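Local coordinates for protein amidohydrolase (PDB 3OOQ) that belongs to the metal-dependent amidohydrolase family and probably hydrolyses cyclic amides, possibly allantoin, at residues Val261-Lys266 against Asp297-Ala302. Residues are numbered along the deposited sequence; the frame is centred on the assembly and turned at random.
Sequences VLAEKK and DGVLIA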
loop_
_atom_site.group_PDB
_atom_site.type_symbol
_atom_site.label_atom_id
_atom_site.label_comp_id
_atom_site.label_asym_id
_atom_site.label_seq_id
_atom_site.Cartn_x
_atom_site.Cartn_y
_atom_site.Cartn_z
ATOM N N VAL F 261 -37.670 -28.165 -14.442
ATOM C CA VAL F 261 -37.444 -28.295 -13.012
ATOM C C VAL F 261 -38.106 -27.179 -12.220
ATOM O O VAL F 261 -38.744 -27.443 -11.202
ATOM C CB VAL F 261 -35.930 -28.389 -12.676
ATOM C CG1 VAL F 261 -35.732 -28.667 -11.203
ATOM C CG2 VAL F 261 -35.312 -29.510 -13.487
ATOM N N LEU F 262 -37.967 -25.937 -12.689
ATOM C CA LEU F 262 -38.555 -24.788 -12.007
ATOM C C LEU F 262 -40.081 -24.891 -11.959
ATOM O O LEU F 262 -40.691 -24.627 -10.917
ATOM C CB LEU F 262 -38.105 -23.465 -12.665
ATOM C CG LEU F 262 -36.578 -23.212 -12.689
ATOM C CD1 LEU F 262 -36.262 -21.932 -13.415
ATOM C CD2 LEU F 262 -36.008 -23.134 -11.320
ATOM N N ALA F 263 -40.674 -25.274 -13.087
ATOM C CA ALA F 263 -42.121 -25.509 -13.179
ATOM C C ALA F 263 -42.612 -26.607 -12.214
ATOM O O ALA F 263 -43.531 -26.368 -11.423
ATOM C CB ALA F 263 -42.518 -25.842 -14.614
ATOM N N GLU F 264 -41.986 -27.785 -12.267
ATOM C CA GLU F 264 -42.365 -28.899 -11.392
ATOM C C GLU F 264 -42.314 -28.492 -9.923
ATOM O O GLU F 264 -43.240 -28.774 -9.160
ATOM C CB GLU F 264 -41.446 -30.117 -11.592
ATOM C CG GLU F 264 -41.695 -30.944 -12.850
ATOM C CD GLU F 264 -40.531 -31.903 -13.175
ATOM O OE1 GLU F 264 -39.760 -32.282 -12.253
ATOM O OE2 GLU F 264 -40.387 -32.278 -14.362
ATOM N N LYS F 265 -41.229 -27.819 -9.536
ATOM C CA LYS F 265 -41.025 -27.419 -8.144
ATOM C C LYS F 265 -41.751 -26.132 -7.756
ATOM O O LYS F 265 -41.642 -25.679 -6.610
ATOM C CB LYS F 265 -39.521 -27.307 -7.832
ATOM C CG LYS F 265 -38.785 -28.655 -7.849
ATOM C CD LYS F 265 -37.303 -28.496 -7.595
ATOM C CE LYS F 265 -36.640 -29.861 -7.486
ATOM N NZ LYS F 265 -35.275 -29.784 -6.874
ATOM N N LYS F 266 -42.480 -25.531 -8.698
ATOM C CA LYS F 266 -43.248 -24.311 -8.398
ATOM C C LYS F 266 -42.368 -23.150 -7.898
ATOM O O LYS F 266 -42.757 -22.408 -6.989
ATOM C CB LYS F 266 -44.329 -24.598 -7.345
ATOM C CG LYS F 266 -45.656 -25.122 -7.862
ATOM C CD LYS F 266 -45.516 -26.516 -8.408
ATOM C CE LYS F 266 -46.832 -27.313 -8.303
ATOM N NZ LYS F 266 -48.013 -26.469 -8.628
ATOM N N ASP F 297 -43.360 -23.181 -20.507
ATOM C CA ASP F 297 -43.057 -24.298 -19.614
ATOM C C ASP F 297 -43.723 -24.184 -18.241
ATOM O O ASP F 297 -43.506 -25.017 -17.382
ATOM C CB ASP F 297 -41.537 -24.484 -19.496
ATOM C CG ASP F 297 -40.896 -24.867 -20.828
ATOM O OD1 ASP F 297 -41.558 -25.585 -21.608
ATOM O OD2 ASP F 297 -39.745 -24.444 -21.108
ATOM N N GLY F 298 -44.544 -23.158 -18.039
ATOM C CA GLY F 298 -45.411 -23.102 -16.866
ATOM C C GLY F 298 -44.752 -22.584 -15.599
ATOM O O GLY F 298 -45.170 -22.928 -14.497
ATOM N N VAL F 299 -43.722 -21.753 -15.759
ATOM C CA VAL F 299 -43.086 -21.078 -14.634
ATOM C C VAL F 299 -43.808 -19.768 -14.364
ATOM O O VAL F 299 -44.117 -19.011 -15.290
ATOM C CB VAL F 299 -41.582 -20.815 -14.905
ATOM C CG1 VAL F 299 -40.866 -20.209 -13.637
ATOM C CG2 VAL F 299 -40.892 -22.109 -15.317
ATOM N N LEU F 300 -44.066 -19.509 -13.085
ATOM C CA LEU F 300 -44.565 -18.226 -12.648
ATOM C C LEU F 300 -43.437 -17.170 -12.641
ATOM O O LEU F 300 -42.467 -17.281 -11.894
ATOM C CB LEU F 300 -45.199 -18.337 -11.258
ATOM C CG LEU F 300 -45.629 -16.993 -10.663
ATOM C CD1 LEU F 300 -46.827 -16.439 -11.429
ATOM C CD2 LEU F 300 -45.944 -17.141 -9.188
ATOM N N ILE F 301 -43.587 -16.141 -13.471
ATOM C CA ILE F 301 -42.557 -15.129 -13.619
ATOM C C ILE F 301 -43.106 -13.714 -13.503
ATOM O O ILE F 301 -44.306 -13.467 -13.764
ATOM C CB ILE F 301 -41.769 -15.279 -14.963
ATOM C CG1 ILE F 301 -42.615 -14.816 -16.165
ATOM C CG2 ILE F 301 -41.246 -16.687 -15.121
ATOM C CD1 ILE F 301 -41.875 -14.831 -17.533
ATOM N N ALA F 302 -42.228 -12.807 -13.068
ATOM C CA ALA F 302 -42.465 -11.370 -13.129
ATOM C C ALA F 302 -41.297 -10.751 -13.875
ATOM O O ALA F 302 -40.219 -11.356 -13.992
ATOM C CB ALA F 302 -42.558 -10.753 -11.741
HETATM O O HOH W 1 -44.788 -23.425 -11.931
#
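The carbonyl oxygen of Ala263 accepts two hydrogen bonds, one from within its own helix end and one that leads across the contact. Lys266 N reaches Ala263 O at 3.0 Å, part of the Schellman motif closing helix 259-264, and water 1 donates to the same Ala263 O at 3.2 Å. The water's other bond, also donated, is the shorter: it meets Gly298 O at 2.6 Å. The Ala263 O–water–Gly298 O angle, 112°, is near tetrahedral and suits a water donating through both hydrogens. No direct hydrogen bond joins the two segments.

The setting is the TIM-barrel fold of the amidohydrolase family. Helices 259-264 and 290-297 lead, respectively, into the neighbouring parallel strands 269-271 and 301-303, so the contact lies where helices lead into strands, the side of such a barrel opposite the usual active-site end. Gly298, at positive phi, ends the second helix in another Schellman motif.

Ala263 directs its methyl at the other segment, and its CB comes to 3.1 Å from Asp297 O. The C=O points roughly at that methyl, with a C–O–CB angle of about 152°; the fit is tight. The Asp297 carboxylate adds a separate tie between the helices, since its OD2 hydrogen-bonds Ser259 OG.

Beside this backbone approach lies a small apolar patch. Leu262, buried against Ala255 and Ile237, contributes its CB rather than its branched end, while Val299 also packs on Leu294. The Val299 rotamer puts CG1 anti to the backbone N (chi1 -175°) and CG2 anti to the carbonyl carbon. That second methyl makes the closest approaches: Val299 CG2 rests 4.1 Å from both Leu262 CB and Ala263 CB, and 3.9 Å from Ala263 N.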